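Side-chain contact in hydrazine synthase subunit beta (Candidatus Kuenenia stuttgartiensis, PDB 5C2V), which forms part of the hydrazine synthase complex, which condenses nitric oxide with ammonium, and may modulate passage of the hydroxylamine intermediate between the active sites of its partner subunits: residues N229-E234 with G239-L244. Residues are numbered along the deposited sequence; the frame is centred on the assembly and turned at random.
Sequences NVTIIE and GKVARL. With BET (trimethyl glycine), chain R.
Thr231 and Arg243 form a non-hydrogen-bonded pair of an antiparallel hairpin, their side chains lying alongside and pointing the same way. Thr231 OG1 rests 3.5 Å from Arg243 CG and is hydrogen-bonded to His208 NE2. From there the arginine chain, bent at chi3 (-75°), carries its guanidinium to the carboxylate of trimethyl glycine, which sits at the guanidinium edge. Arg243 NH2 meets OXT of the ligand at 2.9 Å, whereas NH1 makes weak bonds to both carboxylate oxygens; Asp299 forms a salt bridge with NH2, probably helping to position the group. On the same face, Val241 CG1, anti to the backbone N (chi1 179°), faces strand 229-234 and touches both Thr231 CG2 at 3.8 Å, at a slant, and Ile233 CG1 at 3.9 Å, side chains alongside. Ile232, Ala242, Val230 and Leu244 occupy the opposite face, each pair joined by two backbone hydrogen bonds. Near the turn, Glu234 and Lys240 run side by side. Glu234 OE1 accepts the Lys240 backbone N-H at 2.9 Å on its anti side, 33° out of the carboxylate plane, while Lys240 NZ reaches the Ser293 and Val290 carbonyls. The hairpin supplies the last two strands of a four-stranded propeller blade: strand 226-234 is bonded to inner neighbour 203-211, Ile232 and Leu244 pack on helix 283-291, and Thr231, Ile233 and Arg243 touch strand 179-186 of the preceding blade.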
loop_
_atom_site.group_PDB
_atom_site.type_symbol
_atom_site.label_atom_id
_atom_site.label_comp_id
_atom_site.label_asym_id
_atom_site.label_seq_id
_atom_site.Cartn_x
_atom_site.Cartn_y
_atom_site.Cartn_z
ATOM N N ASN B 229 20.487 24.974 17.991
ATOM C CA ASN B 229 19.102 25.101 18.421
ATOM C C ASN B 229 18.713 26.472 18.962
ATOM O O ASN B 229 19.547 27.221 19.476
ATOM C CB ASN B 229 18.802 24.045 19.488
ATOM C CG ASN B 229 19.143 22.642 19.030
ATOM O OD1 ASN B 229 20.261 22.166 19.231
ATOM N ND2 ASN B 229 18.180 21.971 18.409
ATOM N N VAL B 230 17.427 26.783 18.834
ATOM C CA VAL B 230 16.830 27.941 19.482
ATOM C C VAL B 230 15.744 27.446 20.435
ATOM O O VAL B 230 14.939 26.583 20.081
ATOM C CB VAL B 230 16.240 28.936 18.455
ATOM C CG1 VAL B 230 15.354 28.215 17.449
ATOM C CG2 VAL B 230 15.478 30.050 19.160
ATOM N N THR B 231 15.740 27.972 21.655
ATOM C CA THR B 231 14.799 27.515 22.669
ATOM C C THR B 231 13.818 28.609 23.076
ATOM O O THR B 231 14.217 29.721 23.424
ATOM C CB THR B 231 15.534 27.003 23.923
ATOM O OG1 THR B 231 16.256 25.808 23.598
ATOM C CG2 THR B 231 14.546 26.696 25.040
ATOM N N ILE B 232 12.532 28.278 23.021
ATOM C CA ILE B 232 11.476 29.185 23.444
ATOM C C ILE B 232 10.954 28.787 24.818
ATOM O O ILE B 232 10.464 27.672 25.007
ATOM C CB ILE B 232 10.306 29.199 22.442
ATOM C CG1 ILE B 232 10.823 29.401 21.016
ATOM C CG2 ILE B 232 9.297 30.274 22.815
ATOM C CD1 ILE B 232 11.557 30.706 20.813
ATOM N N ILE B 233 11.063 29.699 25.778
ATOM C CA ILE B 233 10.594 29.443 27.134
ATOM C C ILE B 233 9.377 30.305 27.461
ATOM O O ILE B 233 9.400 31.522 27.274
ATOM C CB ILE B 233 11.702 29.710 28.174
ATOM C CG1 ILE B 233 12.854 28.718 27.997
ATOM C CG2 ILE B 233 11.145 29.633 29.590
ATOM C CD1 ILE B 233 13.964 28.887 29.014
ATOM N N GLU B 234 8.318 29.664 27.946
ATOM C CA GLU B 234 7.104 30.372 28.328
ATOM C C GLU B 234 7.283 31.000 29.707
ATOM O O GLU B 234 7.549 30.306 30.690
ATOM C CB GLU B 234 5.905 29.423 28.308
ATOM C CG GLU B 234 5.550 28.926 26.915
ATOM C CD GLU B 234 4.438 27.898 26.920
ATOM O OE1 GLU B 234 4.276 27.199 27.943
ATOM O OE2 GLU B 234 3.730 27.783 25.898
ATOM N N GLY B 239 5.795 27.189 32.935
ATOM C CA GLY B 239 5.726 27.234 31.485
ATOM C C GLY B 239 6.640 26.236 30.799
ATOM O O GLY B 239 7.592 25.736 31.399
ATOM N N LYS B 240 6.351 25.950 29.534
ATOM C CA LYS B 240 7.126 24.980 28.770
ATOM C C LYS B 240 8.508 25.506 28.406
ATOM O O LYS B 240 8.695 26.705 28.201
ATOM C CB LYS B 240 6.388 24.588 27.487
ATOM C CG LYS B 240 4.978 24.064 27.685
ATOM C CD LYS B 240 4.287 23.884 26.341
ATOM C CE LYS B 240 2.837 23.464 26.508
ATOM N NZ LYS B 240 2.147 23.350 25.192
ATOM N N VAL B 241 9.472 24.596 28.327
ATOM C CA VAL B 241 10.774 24.904 27.759
ATOM C C VAL B 241 10.917 24.117 26.466
ATOM O O VAL B 241 11.048 22.893 26.487
ATOM C CB VAL B 241 11.924 24.554 28.722
ATOM C CG1 VAL B 241 13.268 24.865 28.083
ATOM C CG2 VAL B 241 11.763 25.307 30.035
ATOM N N ALA B 242 10.894 24.818 25.337
ATOM C CA ALA B 242 10.863 24.144 24.046
ATOM C C ALA B 242 12.172 24.309 23.292
ATOM O O ALA B 242 12.490 25.393 22.813
ATOM C CB ALA B 242 9.704 24.667 23.209
ATOM N N ARG B 243 12.916 23.216 23.173
ATOM C CA ARG B 243 14.161 23.217 22.420
ATOM C C ARG B 243 13.872 22.856 20.969
ATOM O O ARG B 243 13.395 21.759 20.679
ATOM C CB ARG B 243 15.162 22.239 23.037
ATOM C CG ARG B 243 15.511 22.551 24.486
ATOM C CD ARG B 243 16.179 21.369 25.172
ATOM N NE ARG B 243 15.223 20.311 25.494
ATOM C CZ ARG B 243 15.564 19.102 25.929
ATOM N NH1 ARG B 243 16.842 18.789 26.094
ATOM N NH2 ARG B 243 14.626 18.204 26.198
ATOM N N LEU B 244 14.153 23.782 20.058
ATOM C CA LEU B 244 13.809 23.588 18.655
ATOM C C LEU B 244 15.041 23.647 17.757
ATOM O O LEU B 244 15.963 24.417 18.016
ATOM C CB LEU B 244 12.780 24.635 18.217
ATOM C CG LEU B 244 11.427 24.570 18.929
ATOM C CD1 LEU B 244 10.490 25.650 18.410
ATOM C CD2 LEU B 244 10.800 23.191 18.772
HETATM N N BET R . 16.899 14.174 29.726
HETATM C CA BET R . 17.782 15.157 28.966
HETATM C C BET R . 16.925 15.866 27.784
HETATM O O BET R . 17.288 15.531 26.628
HETATM O OXT BET R . 16.028 16.647 28.178
HETATM C C1 BET R . 17.751 13.097 30.363
HETATM C C2 BET R . 15.899 13.489 28.793
HETATM C C3 BET R . 16.182 14.880 30.865
#